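Local structure of DUF917 domain-containing protein (Chromobacterium violaceum, 2O3I) at residues A[229-234]-A[252-257]; A[240-245]-A[328-333]; A[245-250]-A[321-326]. The protein is of unknown function but belongs to the DUF917 family, with N- and C-terminal domains that resemble those of S-methyl thiohydantoin desulfurase. The protein carries 2 engineered substitutions. All coordinates share one frame; numbering follows the deposited sequence.

Interaction 1: A[229-234]-A[252-257]; sequences ALKLGR and RRELDI
K231 reaches from the flank of helix 225-237 to the last turn of helix 244-255, where it meets both L255 and E254. Its CG is anti to the backbone N (chi1 -177°) and the chain stays extended beyond it, which carries the amine right across the groove between the helices. CB and CG make the start of this arm, and contact begins at CD, which lies 3.9 Å from CD2 of L255; here the two side chains run past each other in opposite directions. One atom further, CE comes within 3.4 Å of OE2 of E254. At the tip, NZ has two acceptors from the same residue. It forms a salt bridge with OE2 of E254 at 2.9 Å, meeting the anti side of the carboxylate 23° out of its plane, and donates to the backbone O of E254 at 3.0 Å. The bend at chi2 of E254 (-68°) folds its carboxylate back beside its own carbonyl, so that one ammonium group can serve both. K231 and E254 are exposed to solvent. Helices 225-237 and 244-255 follow each other in the chain with a short connection between them, and K231 bridges them at the C-terminal end of the second, just before D256 takes a positive phi. The carbonyl there belongs to a helix terminus, whose partial negative charge would probably add to the attraction for the ammonium. On the more buried side of the lysine, CD1 of L255 packs 4.2 Å from CB of L232, and both leucines also touch F20 and F250.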
ATOM      1  N   ALA A 229     -15.210   9.333 -29.882  1.00 22.25           N
ATOM      2  CA  ALA A 229     -15.487  10.295 -28.821  1.00 21.82           C
ATOM      3  C   ALA A 229     -15.342  11.703 -29.392  1.00 21.85           C
ATOM      4  O   ALA A 229     -16.122  12.597 -29.062  1.00 21.28           O
ATOM      5  CB  ALA A 229     -14.523  10.105 -27.658  1.00 19.76           C
ATOM      6  N   LEU A 230     -14.339  11.889 -30.250  1.00 21.19           N
ATOM      7  CA  LEU A 230     -14.081  13.179 -30.880  1.00 21.99           C
ATOM      8  C   LEU A 230     -15.169  13.561 -31.888  1.00 23.38           C
ATOM      9  O   LEU A 230     -15.580  14.722 -31.962  1.00 23.06           O
ATOM     10  CB  LEU A 230     -12.715  13.158 -31.579  1.00 21.76           C
ATOM     11  CG  LEU A 230     -12.329  14.420 -32.362  1.00 25.05           C
ATOM     12  CD1 LEU A 230     -12.193  15.617 -31.410  1.00 21.36           C
ATOM     13  CD2 LEU A 230     -11.023  14.169 -33.117  1.00 23.47           C
ATOM     14  N   LYS A 231     -15.637  12.591 -32.664  1.00 25.61           N
ATOM     15  CA  LYS A 231     -16.670  12.871 -33.652  1.00 26.99           C
ATOM     16  C   LYS A 231     -17.976  13.288 -32.981  1.00 27.40           C
ATOM     17  O   LYS A 231     -18.649  14.219 -33.441  1.00 27.10           O
ATOM     18  CB  LYS A 231     -16.897  11.650 -34.546  1.00 29.44           C
ATOM     19  CG  LYS A 231     -17.911  11.892 -35.658  1.00 34.01           C
ATOM     20  CD  LYS A 231     -17.955  10.740 -36.650  1.00 35.91           C
ATOM     21  CE  LYS A 231     -19.024  10.973 -37.705  1.00 36.99           C
ATOM     22  NZ  LYS A 231     -19.164   9.780 -38.591  1.00 40.32           N
ATOM     23  N   LEU A 232     -18.337  12.613 -31.891  1.00 24.95           N
ATOM     24  CA  LEU A 232     -19.566  12.957 -31.180  1.00 24.50           C
ATOM     25  C   LEU A 232     -19.427  14.329 -30.523  1.00 24.13           C
ATOM     26  O   LEU A 232     -20.354  15.155 -30.556  1.00 22.34           O
ATOM     27  CB  LEU A 232     -19.888  11.907 -30.112  1.00 23.55           C
ATOM     28  CG  LEU A 232     -20.947  12.292 -29.069  1.00 24.30           C
ATOM     29  CD1 LEU A 232     -22.271  12.575 -29.758  1.00 25.46           C
ATOM     30  CD2 LEU A 232     -21.108  11.171 -28.049  1.00 24.06           C
ATOM     31  N   GLY A 233     -18.262  14.556 -29.923  1.00 22.54           N
ATOM     32  CA  GLY A 233     -17.995  15.816 -29.258  1.00 24.01           C
ATOM     33  C   GLY A 233     -18.115  16.998 -30.199  1.00 24.35           C
ATOM     34  O   GLY A 233     -18.670  18.034 -29.840  1.00 24.67           O
ATOM     35  N   ARG A 234     -17.583  16.844 -31.405  1.00 23.97           N
ATOM     36  CA  ARG A 234     -17.653  17.902 -32.398  1.00 23.91           C
ATOM     37  C   ARG A 234     -19.110  18.228 -32.712  1.00 22.48           C
ATOM     38  O   ARG A 234     -19.480  19.397 -32.813  1.00 21.81           O
ATOM     39  CB  ARG A 234     -16.909  17.481 -33.672  1.00 25.33           C
ATOM     40  CG  ARG A 234     -15.396  17.645 -33.564  1.00 28.60           C
ATOM     41  CD  ARG A 234     -14.657  17.060 -34.763  1.00 31.98           C
ATOM     42  NE  ARG A 234     -13.234  17.390 -34.703  1.00 34.74           N
ATOM     43  CZ  ARG A 234     -12.315  16.933 -35.546  1.00 34.87           C
ATOM     44  NH1 ARG A 234     -12.657  16.112 -36.530  1.00 37.05           N
ATOM     45  NH2 ARG A 234     -11.051  17.308 -35.412  1.00 37.04           N
ATOM     46  N   ARG A 252     -26.891   6.315 -34.235  1.00 30.65           N
ATOM     47  CA  ARG A 252     -27.222   5.281 -35.199  1.00 33.49           C
ATOM     48  C   ARG A 252     -26.654   5.544 -36.589  1.00 35.09           C
ATOM     49  O   ARG A 252     -25.975   4.688 -37.160  1.00 34.02           O
ATOM     50  CB  ARG A 252     -28.741   5.125 -35.282  1.00 35.32           C
ATOM     51  CG  ARG A 252     -29.197   3.967 -36.146  1.00 39.77           C
ATOM     52  CD  ARG A 252     -30.713   3.916 -36.249  1.00 45.06           C
ATOM     53  NE  ARG A 252     -31.266   5.119 -36.873  1.00 50.00           N
ATOM     54  CZ  ARG A 252     -31.749   6.169 -36.211  1.00 51.69           C
ATOM     55  NH1 ARG A 252     -31.760   6.183 -34.882  1.00 50.89           N
ATOM     56  NH2 ARG A 252     -32.218   7.213 -36.887  1.00 51.23           N
ATOM     57  N   ARG A 253     -26.921   6.736 -37.115  1.00 36.89           N
ATOM     58  CA  ARG A 253     -26.474   7.125 -38.452  1.00 38.97           C
ATOM     59  C   ARG A 253     -24.990   7.476 -38.594  1.00 38.94           C
ATOM     60  O   ARG A 253     -24.370   7.138 -39.599  1.00 38.52           O
ATOM     61  CB  ARG A 253     -27.312   8.311 -38.943  1.00 40.47           C
ATOM     62  CG  ARG A 253     -28.811   8.046 -38.941  1.00 42.47           C
ATOM     63  CD  ARG A 253     -29.602   9.307 -39.267  1.00 44.21           C
ATOM     64  NE  ARG A 253     -31.042   9.092 -39.139  1.00 46.12           N
ATOM     65  CZ  ARG A 253     -31.950  10.065 -39.123  1.00 48.03           C
ATOM     66  NH1 ARG A 253     -31.572  11.334 -39.229  1.00 48.99           N
ATOM     67  NH2 ARG A 253     -33.237   9.769 -38.988  1.00 48.79           N
ATOM     68  N   GLU A 254     -24.422   8.149 -37.599  1.00 38.38           N
ATOM     69  CA  GLU A 254     -23.022   8.550 -37.669  1.00 39.47           C
ATOM     70  C   GLU A 254     -21.997   7.638 -36.995  1.00 39.18           C
ATOM     71  O   GLU A 254     -20.844   7.600 -37.416  1.00 38.59           O
ATOM     72  CB  GLU A 254     -22.864   9.969 -37.121  1.00 41.25           C
ATOM     73  CG  GLU A 254     -23.545  11.027 -37.962  1.00 46.55           C
ATOM     74  CD  GLU A 254     -22.885  11.213 -39.314  1.00 49.90           C
ATOM     75  OE1 GLU A 254     -23.423  11.985 -40.134  1.00 54.52           O
ATOM     76  OE2 GLU A 254     -21.827  10.595 -39.558  1.00 51.48           O
ATOM     77  N   LEU A 255     -22.395   6.917 -35.952  1.00 38.62           N
ATOM     78  CA  LEU A 255     -21.458   6.031 -35.266  1.00 38.12           C
ATOM     79  C   LEU A 255     -21.912   4.571 -35.277  1.00 37.82           C
ATOM     80  O   LEU A 255     -21.260   3.705 -34.699  1.00 37.00           O
ATOM     81  CB  LEU A 255     -21.239   6.511 -33.825  1.00 37.57           C
ATOM     82  CG  LEU A 255     -20.664   7.925 -33.699  1.00 38.20           C
ATOM     83  CD1 LEU A 255     -20.733   8.386 -32.252  1.00 37.59           C
ATOM     84  CD2 LEU A 255     -19.239   7.957 -34.217  1.00 35.52           C
ATOM     85  N   ASP A 256     -23.032   4.303 -35.942  1.00 37.92           N
ATOM     86  CA  ASP A 256     -23.556   2.947 -36.036  1.00 37.67           C
ATOM     87  C   ASP A 256     -23.739   2.323 -34.648  1.00 36.60           C
ATOM     88  O   ASP A 256     -23.314   1.194 -34.391  1.00 36.63           O
ATOM     89  CB  ASP A 256     -22.607   2.102 -36.899  1.00 40.98           C
ATOM     90  CG  ASP A 256     -23.174   0.735 -37.237  1.00 43.52           C
ATOM     91  OD1 ASP A 256     -24.350   0.661 -37.655  1.00 45.24           O
ATOM     92  OD2 ASP A 256     -22.439  -0.267 -37.099  1.00 45.38           O
ATOM     93  N   ILE A 257     -24.368   3.078 -33.753  1.00 35.81           N
ATOM     94  CA  ILE A 257     -24.636   2.624 -32.392  1.00 35.36           C
ATOM     95  C   ILE A 257     -26.132   2.730 -32.139  1.00 35.83           C
ATOM     96  O   ILE A 257     -26.720   3.805 -32.261  1.00 35.34           O
ATOM     97  CB  ILE A 257     -23.884   3.486 -31.342  1.00 34.76           C
ATOM     98  CG1 ILE A 257     -22.379   3.230 -31.441  1.00 34.18           C
ATOM     99  CG2 ILE A 257     -24.374   3.158 -29.937  1.00 34.38           C
ATOM    100  CD1 ILE A 257     -21.531   4.121 -30.541  1.00 32.21           C
TER

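Interaction 2: A[240-245]-A[328-333]; sequences KVKTAE and GQHVFS
The imidazole of H330 lies against the backbone of V241 and K242, and van der Waals contacts make up the direct part of this junction. The O of V241 sits over one face of the ring, displaced toward the rim and 3.4 Å from CD2 of H330. Over the opposite face, near the centre, is the O of G328, 3.0 Å above the plane. Between them the two carbonyls clasp the imidazole. K242 comes in obliquely, its CA 3.7 Å from CE1 of H330 and its CG 3.9 Å from NE2 of H330.

The segment 240-245 leads into helix 244-255, with T243 as its N-cap, while 328-333 belongs to the loop after strand 319-324; the contact thus joins the start of the helix to the loop that follows the strand. H330 also meets the ring of F323 on that strand, nearly parallel to it.

Polar links are indirect or lead outward. One water bridges the two side chains, accepting from NZ of K242 at 2.8 Å and lying 2.9 Å from NE2 of H330. A bend at chi4 (-64°) turns the ammonium toward this water, and the same NZ forms a salt bridge with E327. At the other ring nitrogen, ND1 is hydrogen-bonded to the O of V324, which fixes the rotation of the buried imidazole.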
ATOM      1  N   LYS A 240     -25.404  20.303 -33.013  1.00 30.92           N
ATOM      2  CA  LYS A 240     -26.154  19.474 -33.954  1.00 30.95           C
ATOM      3  C   LYS A 240     -27.045  18.441 -33.269  1.00 32.71           C
ATOM      4  O   LYS A 240     -27.836  17.766 -33.922  1.00 33.33           O
ATOM      5  CB  LYS A 240     -25.202  18.752 -34.914  1.00 30.61           C
ATOM      6  CG  LYS A 240     -24.361  19.665 -35.807  1.00 28.83           C
ATOM      7  CD  LYS A 240     -23.494  18.840 -36.761  1.00 28.77           C
ATOM      8  CE  LYS A 240     -22.508  19.704 -37.553  1.00 27.84           C
ATOM      9  NZ  LYS A 240     -21.647  18.862 -38.437  1.00 29.08           N
ATOM     10  N   VAL A 241     -26.914  18.312 -31.954  1.00 34.41           N
ATOM     11  CA  VAL A 241     -27.718  17.349 -31.207  1.00 36.41           C
ATOM     12  C   VAL A 241     -28.170  17.951 -29.877  1.00 36.10           C
ATOM     13  O   VAL A 241     -27.455  17.890 -28.870  1.00 36.50           O
ATOM     14  CB  VAL A 241     -26.922  16.028 -30.989  1.00 37.87           C
ATOM     15  CG1 VAL A 241     -25.516  16.337 -30.547  1.00 40.04           C
ATOM     16  CG2 VAL A 241     -27.617  15.146 -29.975  1.00 37.58           C
ATOM     17  N   LYS A 242     -29.370  18.529 -29.891  1.00 34.90           N
ATOM     18  CA  LYS A 242     -29.937  19.193 -28.719  1.00 35.75           C
ATOM     19  C   LYS A 242     -31.109  18.448 -28.071  1.00 34.24           C
ATOM     20  O   LYS A 242     -31.703  18.932 -27.107  1.00 33.29           O
ATOM     21  CB  LYS A 242     -30.396  20.601 -29.108  1.00 38.31           C
ATOM     22  CG  LYS A 242     -29.316  21.491 -29.728  1.00 38.26           C
ATOM     23  CD  LYS A 242     -29.919  22.816 -30.183  1.00 38.53           C
ATOM     24  CE  LYS A 242     -28.868  23.777 -30.711  1.00 38.68           C
ATOM     25  NZ  LYS A 242     -27.896  24.173 -29.655  1.00 41.92           N
ATOM     26  N   THR A 243     -31.448  17.283 -28.610  1.00 33.19           N
ATOM     27  CA  THR A 243     -32.540  16.479 -28.078  1.00 32.48           C
ATOM     28  C   THR A 243     -32.117  15.022 -27.975  1.00 33.07           C
ATOM     29  O   THR A 243     -31.259  14.556 -28.733  1.00 33.19           O
ATOM     30  CB  THR A 243     -33.784  16.524 -28.984  1.00 32.16           C
ATOM     31  OG1 THR A 243     -33.442  16.009 -30.277  1.00 32.52           O
ATOM     32  CG2 THR A 243     -34.308  17.941 -29.120  1.00 31.68           C
ATOM     33  N   ALA A 244     -32.735  14.303 -27.045  1.00 32.43           N
ATOM     34  CA  ALA A 244     -32.443  12.892 -26.853  1.00 33.10           C
ATOM     35  C   ALA A 244     -32.660  12.132 -28.163  1.00 33.07           C
ATOM     36  O   ALA A 244     -31.866  11.261 -28.521  1.00 32.97           O
ATOM     37  CB  ALA A 244     -33.339  12.319 -25.749  1.00 32.00           C
ATOM     38  N   GLU A 245     -33.734  12.464 -28.876  1.00 33.76           N
ATOM     39  CA  GLU A 245     -34.046  11.814 -30.147  1.00 35.28           C
ATOM     40  C   GLU A 245     -32.924  12.063 -31.150  1.00 34.28           C
ATOM     41  O   GLU A 245     -32.505  11.156 -31.868  1.00 33.85           O
ATOM     42  CB  GLU A 245     -35.357  12.354 -30.715  1.00 37.39           C
ATOM     43  CG  GLU A 245     -35.839  11.630 -31.963  1.00 44.17           C
ATOM     44  CD  GLU A 245     -37.096  12.254 -32.557  1.00 47.06           C
ATOM     45  OE1 GLU A 245     -37.985  12.656 -31.774  1.00 48.80           O
ATOM     46  OE2 GLU A 245     -37.203  12.331 -33.800  1.00 47.92           O
ATOM     47  N   GLY A 328     -26.956  24.324 -24.519  1.00 48.97           N
ATOM     48  CA  GLY A 328     -25.874  24.227 -23.557  1.00 46.92           C
ATOM     49  C   GLY A 328     -25.371  22.813 -23.350  1.00 43.89           C
ATOM     50  O   GLY A 328     -25.660  21.919 -24.143  1.00 44.04           O
ATOM     51  N   GLN A 329     -24.614  22.616 -22.276  1.00 42.10           N
ATOM     52  CA  GLN A 329     -24.050  21.313 -21.951  1.00 39.03           C
ATOM     53  C   GLN A 329     -25.135  20.245 -21.970  1.00 35.79           C
ATOM     54  O   GLN A 329     -26.100  20.310 -21.213  1.00 35.18           O
ATOM     55  CB  GLN A 329     -23.379  21.362 -20.575  1.00 39.53           C
ATOM     56  CG  GLN A 329     -22.513  20.147 -20.253  1.00 42.63           C
ATOM     57  CD  GLN A 329     -21.472  19.868 -21.323  1.00 43.87           C
ATOM     58  OE1 GLN A 329     -20.687  20.745 -21.688  1.00 46.38           O
ATOM     59  NE2 GLN A 329     -21.460  18.640 -21.831  1.00 45.03           N
ATOM     60  N   HIS A 330     -24.960  19.260 -22.844  1.00 34.51           N
ATOM     61  CA  HIS A 330     -25.916  18.171 -22.997  1.00 31.28           C
ATOM     62  C   HIS A 330     -25.505  16.907 -22.253  1.00 29.48           C
ATOM     63  O   HIS A 330     -26.367  16.141 -21.817  1.00 27.30           O
ATOM     64  CB  HIS A 330     -26.093  17.844 -24.483  1.00 31.50           C
ATOM     65  CG  HIS A 330     -26.577  19.000 -25.306  1.00 35.30           C
ATOM     66  ND1 HIS A 330     -27.785  19.624 -25.078  1.00 35.11           N
ATOM     67  CD2 HIS A 330     -26.016  19.642 -26.360  1.00 35.29           C
ATOM     68  CE1 HIS A 330     -27.949  20.600 -25.956  1.00 35.07           C
ATOM     69  NE2 HIS A 330     -26.889  20.631 -26.744  1.00 38.24           N
ATOM     70  N   VAL A 331     -24.194  16.692 -22.120  1.00 28.28           N
ATOM     71  CA  VAL A 331     -23.662  15.504 -21.448  1.00 26.56           C
ATOM     72  C   VAL A 331     -22.955  15.795 -20.118  1.00 27.98           C
ATOM     73  O   VAL A 331     -22.199  16.760 -19.981  1.00 24.01           O
ATOM     74  CB  VAL A 331     -22.702  14.719 -22.383  1.00 24.43           C
ATOM     75  CG1 VAL A 331     -23.428  14.366 -23.666  1.00 24.12           C
ATOM     76  CG2 VAL A 331     -21.439  15.540 -22.681  1.00 22.73           C
ATOM     77  N   PHE A 332     -23.210  14.934 -19.138  1.00 30.16           N
ATOM     78  CA  PHE A 332     -22.645  15.093 -17.807  1.00 30.57           C
ATOM     79  C   PHE A 332     -22.266  13.758 -17.182  1.00 30.84           C
ATOM     80  O   PHE A 332     -22.933  12.745 -17.399  1.00 30.14           O
ATOM     81  CB  PHE A 332     -23.668  15.739 -16.866  1.00 31.86           C
ATOM     82  CG  PHE A 332     -24.037  17.147 -17.214  1.00 33.19           C
ATOM     83  CD1 PHE A 332     -23.444  18.216 -16.542  1.00 34.73           C
ATOM     84  CD2 PHE A 332     -25.010  17.410 -18.172  1.00 33.80           C
ATOM     85  CE1 PHE A 332     -23.814  19.529 -16.818  1.00 35.97           C
ATOM     86  CE2 PHE A 332     -25.391  18.719 -18.460  1.00 35.38           C
ATOM     87  CZ  PHE A 332     -24.793  19.782 -17.781  1.00 37.33           C
ATOM     88  N   SER A 333     -21.194  13.768 -16.400  1.00 30.47           N
ATOM     89  CA  SER A 333     -20.791  12.578 -15.665  1.00 29.86           C
ATOM     90  C   SER A 333     -21.512  12.819 -14.339  1.00 28.65           C
ATOM     91  O   SER A 333     -21.933  13.942 -14.061  1.00 27.44           O
ATOM     92  CB  SER A 333     -19.280  12.555 -15.419  1.00 29.55           C
ATOM     93  OG  SER A 333     -18.910  13.531 -14.458  1.00 30.53           O
TER
HETATM   94  O   HOH W   1     -25.960  23.023 -28.076  1.00 33.16           O

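Interaction 3: A[245-250]-A[321-326]; sequences EAMLDF and SYFVEG
M247, a selenomethionine here, meets the phenyl ring of F323 in an apolar contact between helix 244-255 and strand 319-324. Both side chains leave their backbones toward the opposite segment, and they cross at a slant. The methionine touches with two parts of its chain. CE lies 3.9 Å from CD2 of F323, at the edge of the ring and near its plane, and CB is equally close to the same CD2. Bends at chi2 (55°) and chi3 (99°) bring CE round to the CD2-CE2 edge, while CB stays above the face near that same edge, so M247 wraps the rim from two directions. For F323, CG anti to the backbone N (chi1 -174°) sends the ring out from the strand to the helix. The CG of E325 lies in the plane of the F323 ring, at its CD1-CE1 side, so that the phenyl sits between M247 and the glutamate chain. M247 also packs on L232 of helix 225-237, on V241 and on I356 of strand 352-358, which pairs with strand 319-324. The arrangement is that of a helix laid on one face of the antiparallel sheet, with M247 and F323 meeting in the interface.

The polar link lies just past the strand, at E325, and its partner A244 stands one residue before the segment 245-250. OE1 of E325 accepts a hydrogen bond from the backbone N of A244 and comes to 4.5 Å from N of E245 without bonding to it.

The carboxylate thus takes up one backbone N-H in the first turn of the helix, where the helix dipole would probably help to stabilise its negative charge, while the M247-F323 pair is held by dispersion and burial, with no polar bond between the two side chains.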
ATOM      1  N   GLU A 245     -33.734  12.464 -28.876  1.00 33.76           N
ATOM      2  CA  GLU A 245     -34.046  11.814 -30.147  1.00 35.28           C
ATOM      3  C   GLU A 245     -32.924  12.063 -31.150  1.00 34.28           C
ATOM      4  O   GLU A 245     -32.505  11.156 -31.868  1.00 33.85           O
ATOM      5  CB  GLU A 245     -35.357  12.354 -30.715  1.00 37.39           C
ATOM      6  CG  GLU A 245     -35.839  11.630 -31.963  1.00 44.17           C
ATOM      7  CD  GLU A 245     -37.096  12.254 -32.557  1.00 47.06           C
ATOM      8  OE1 GLU A 245     -37.985  12.656 -31.774  1.00 48.80           O
ATOM      9  OE2 GLU A 245     -37.203  12.331 -33.800  1.00 47.92           O
ATOM     10  N   ALA A 246     -32.444  13.301 -31.198  1.00 32.80           N
ATOM     11  CA  ALA A 246     -31.360  13.652 -32.105  1.00 32.00           C
ATOM     12  C   ALA A 246     -30.088  12.894 -31.732  1.00 29.94           C
ATOM     13  O   ALA A 246     -29.304  12.531 -32.600  1.00 30.16           O
ATOM     14  CB  ALA A 246     -31.103  15.161 -32.060  1.00 32.90           C
HETATM   15  N   MSE A 247     -29.880  12.660 -30.439  1.00 29.24           N
HETATM   16  CA  MSE A 247     -28.690  11.938 -29.995  1.00 28.24           C
HETATM   17  C   MSE A 247     -28.739  10.513 -30.522  1.00 28.14           C
HETATM   18  O   MSE A 247     -27.754  10.008 -31.067  1.00 24.34           O
HETATM   19  CB  MSE A 247     -28.598  11.941 -28.462  1.00 32.09           C
HETATM   20  CG  MSE A 247     -27.519  11.029 -27.884  1.00 35.55           C
HETATM   21 SE   MSE A 247     -25.729  11.351 -28.593  1.00 40.82          SE
HETATM   22  CE  MSE A 247     -25.028  12.424 -27.144  1.00 37.54           C
ATOM     23  N   LEU A 248     -29.895   9.873 -30.368  1.00 28.03           N
ATOM     24  CA  LEU A 248     -30.074   8.508 -30.846  1.00 30.86           C
ATOM     25  C   LEU A 248     -29.920   8.456 -32.367  1.00 31.44           C
ATOM     26  O   LEU A 248     -29.328   7.519 -32.907  1.00 30.72           O
ATOM     27  CB  LEU A 248     -31.450   7.974 -30.445  1.00 31.71           C
ATOM     28  CG  LEU A 248     -31.689   7.810 -28.943  1.00 33.42           C
ATOM     29  CD1 LEU A 248     -33.146   7.449 -28.718  1.00 36.31           C
ATOM     30  CD2 LEU A 248     -30.771   6.733 -28.370  1.00 33.10           C
ATOM     31  N   ASP A 249     -30.453   9.459 -33.056  1.00 31.27           N
ATOM     32  CA  ASP A 249     -30.330   9.497 -34.504  1.00 32.61           C
ATOM     33  C   ASP A 249     -28.848   9.553 -34.882  1.00 31.17           C
ATOM     34  O   ASP A 249     -28.381   8.745 -35.685  1.00 30.55           O
ATOM     35  CB  ASP A 249     -31.080  10.709 -35.082  1.00 35.24           C
ATOM     36  CG  ASP A 249     -32.599  10.530 -35.060  1.00 38.08           C
ATOM     37  OD1 ASP A 249     -33.073   9.476 -34.583  1.00 38.70           O
ATOM     38  OD2 ASP A 249     -33.325  11.443 -35.518  1.00 39.14           O
ATOM     39  N   PHE A 250     -28.113  10.487 -34.281  1.00 29.32           N
ATOM     40  CA  PHE A 250     -26.683  10.659 -34.556  1.00 29.21           C
ATOM     41  C   PHE A 250     -25.900   9.381 -34.294  1.00 28.19           C
ATOM     42  O   PHE A 250     -25.085   8.949 -35.119  1.00 27.10           O
ATOM     43  CB  PHE A 250     -26.092  11.785 -33.691  1.00 30.78           C
ATOM     44  CG  PHE A 250     -24.639  12.084 -33.986  1.00 34.01           C
ATOM     45  CD1 PHE A 250     -24.284  12.934 -35.030  1.00 34.48           C
ATOM     46  CD2 PHE A 250     -23.624  11.489 -33.239  1.00 33.51           C
ATOM     47  CE1 PHE A 250     -22.945  13.183 -35.324  1.00 35.69           C
ATOM     48  CE2 PHE A 250     -22.288  11.733 -33.531  1.00 32.72           C
ATOM     49  CZ  PHE A 250     -21.947  12.580 -34.574  1.00 33.53           C
ATOM     50  N   SER A 321     -26.217   6.693 -19.820  1.00 22.74           N
ATOM     51  CA  SER A 321     -25.803   8.087 -19.921  1.00 25.95           C
ATOM     52  C   SER A 321     -26.956   9.070 -19.990  1.00 25.20           C
ATOM     53  O   SER A 321     -28.009   8.777 -20.553  1.00 25.92           O
ATOM     54  CB  SER A 321     -24.911   8.288 -21.152  1.00 25.83           C
ATOM     55  OG  SER A 321     -23.724   7.537 -21.040  1.00 29.44           O
ATOM     56  N   TYR A 322     -26.728  10.252 -19.435  1.00 25.22           N
ATOM     57  CA  TYR A 322     -27.738  11.293 -19.418  1.00 25.30           C
ATOM     58  C   TYR A 322     -27.627  12.166 -20.659  1.00 25.72           C
ATOM     59  O   TYR A 322     -26.571  12.244 -21.300  1.00 24.12           O
ATOM     60  CB  TYR A 322     -27.560  12.200 -18.196  1.00 23.40           C
ATOM     61  CG  TYR A 322     -27.373  11.486 -16.880  1.00 26.35           C
ATOM     62  CD1 TYR A 322     -28.388  10.699 -16.338  1.00 26.95           C
ATOM     63  CD2 TYR A 322     -26.172  11.596 -16.177  1.00 26.73           C
ATOM     64  CE1 TYR A 322     -28.209  10.035 -15.128  1.00 27.45           C
ATOM     65  CE2 TYR A 322     -25.982  10.940 -14.969  1.00 26.07           C
ATOM     66  CZ  TYR A 322     -27.002  10.159 -14.452  1.00 27.77           C
ATOM     67  OH  TYR A 322     -26.806   9.481 -13.275  1.00 27.59           O
ATOM     68  N   PHE A 323     -28.740  12.804 -20.995  1.00 25.58           N
ATOM     69  CA  PHE A 323     -28.778  13.756 -22.082  1.00 26.46           C
ATOM     70  C   PHE A 323     -29.728  14.861 -21.652  1.00 28.29           C
ATOM     71  O   PHE A 323     -30.931  14.649 -21.492  1.00 27.15           O
ATOM     72  CB  PHE A 323     -29.243  13.160 -23.415  1.00 25.65           C
ATOM     73  CG  PHE A 323     -29.129  14.139 -24.557  1.00 27.51           C
ATOM     74  CD1 PHE A 323     -30.115  15.107 -24.773  1.00 26.40           C
ATOM     75  CD2 PHE A 323     -27.967  14.187 -25.329  1.00 28.46           C
ATOM     76  CE1 PHE A 323     -29.939  16.113 -25.730  1.00 26.67           C
ATOM     77  CE2 PHE A 323     -27.782  15.194 -26.293  1.00 27.00           C
ATOM     78  CZ  PHE A 323     -28.768  16.157 -26.489  1.00 26.57           C
ATOM     79  N   VAL A 324     -29.166  16.042 -21.438  1.00 30.32           N
ATOM     80  CA  VAL A 324     -29.951  17.183 -21.027  1.00 30.69           C
ATOM     81  C   VAL A 324     -30.299  18.002 -22.268  1.00 33.30           C
ATOM     82  O   VAL A 324     -29.435  18.626 -22.884  1.00 32.01           O
ATOM     83  CB  VAL A 324     -29.167  18.044 -20.021  1.00 30.06           C
ATOM     84  CG1 VAL A 324     -30.095  19.083 -19.384  1.00 28.80           C
ATOM     85  CG2 VAL A 324     -28.548  17.146 -18.955  1.00 25.64           C
ATOM     86  N   GLU A 325     -31.574  17.982 -22.635  1.00 36.73           N
ATOM     87  CA  GLU A 325     -32.045  18.707 -23.800  1.00 40.51           C
ATOM     88  C   GLU A 325     -32.026  20.215 -23.569  1.00 43.36           C
ATOM     89  O   GLU A 325     -31.917  20.681 -22.432  1.00 43.13           O
ATOM     90  CB  GLU A 325     -33.458  18.245 -24.155  1.00 40.28           C
ATOM     91  CG  GLU A 325     -33.533  16.782 -24.566  1.00 41.36           C
ATOM     92  CD  GLU A 325     -34.920  16.360 -25.012  1.00 41.53           C
ATOM     93  OE1 GLU A 325     -35.040  15.284 -25.639  1.00 41.06           O
ATOM     94  OE2 GLU A 325     -35.889  17.101 -24.733  1.00 41.73           O
ATOM     95  N   GLY A 326     -32.130  20.970 -24.660  1.00 45.77           N
ATOM     96  CA  GLY A 326     -32.124  22.420 -24.572  1.00 48.18           C
ATOM     97  C   GLY A 326     -30.886  23.020 -25.207  1.00 49.31           C
ATOM     98  O   GLY A 326     -30.352  22.486 -26.176  1.00 51.13           O
TER

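From the N terminus, helix 225-237 supplies the first segment, and interaction 1 closes a short loop by bringing 229-234 to 252-257, the end of the next helix. Before that loop is complete, interactions 2 and 3 start, from 240-245 and 245-250, and reach far ahead to 328-333 and 321-326. Both therefore cross interaction 1, while interaction 3 lies within interaction 2; these two share E245. All three use helix 244-255, tying its start to the loop after strand 319-324, its first turns to that strand, and its end to helix 225-237. Interaction 3 touches both of the others, whereas interactions 1 and 2 do not touch each other.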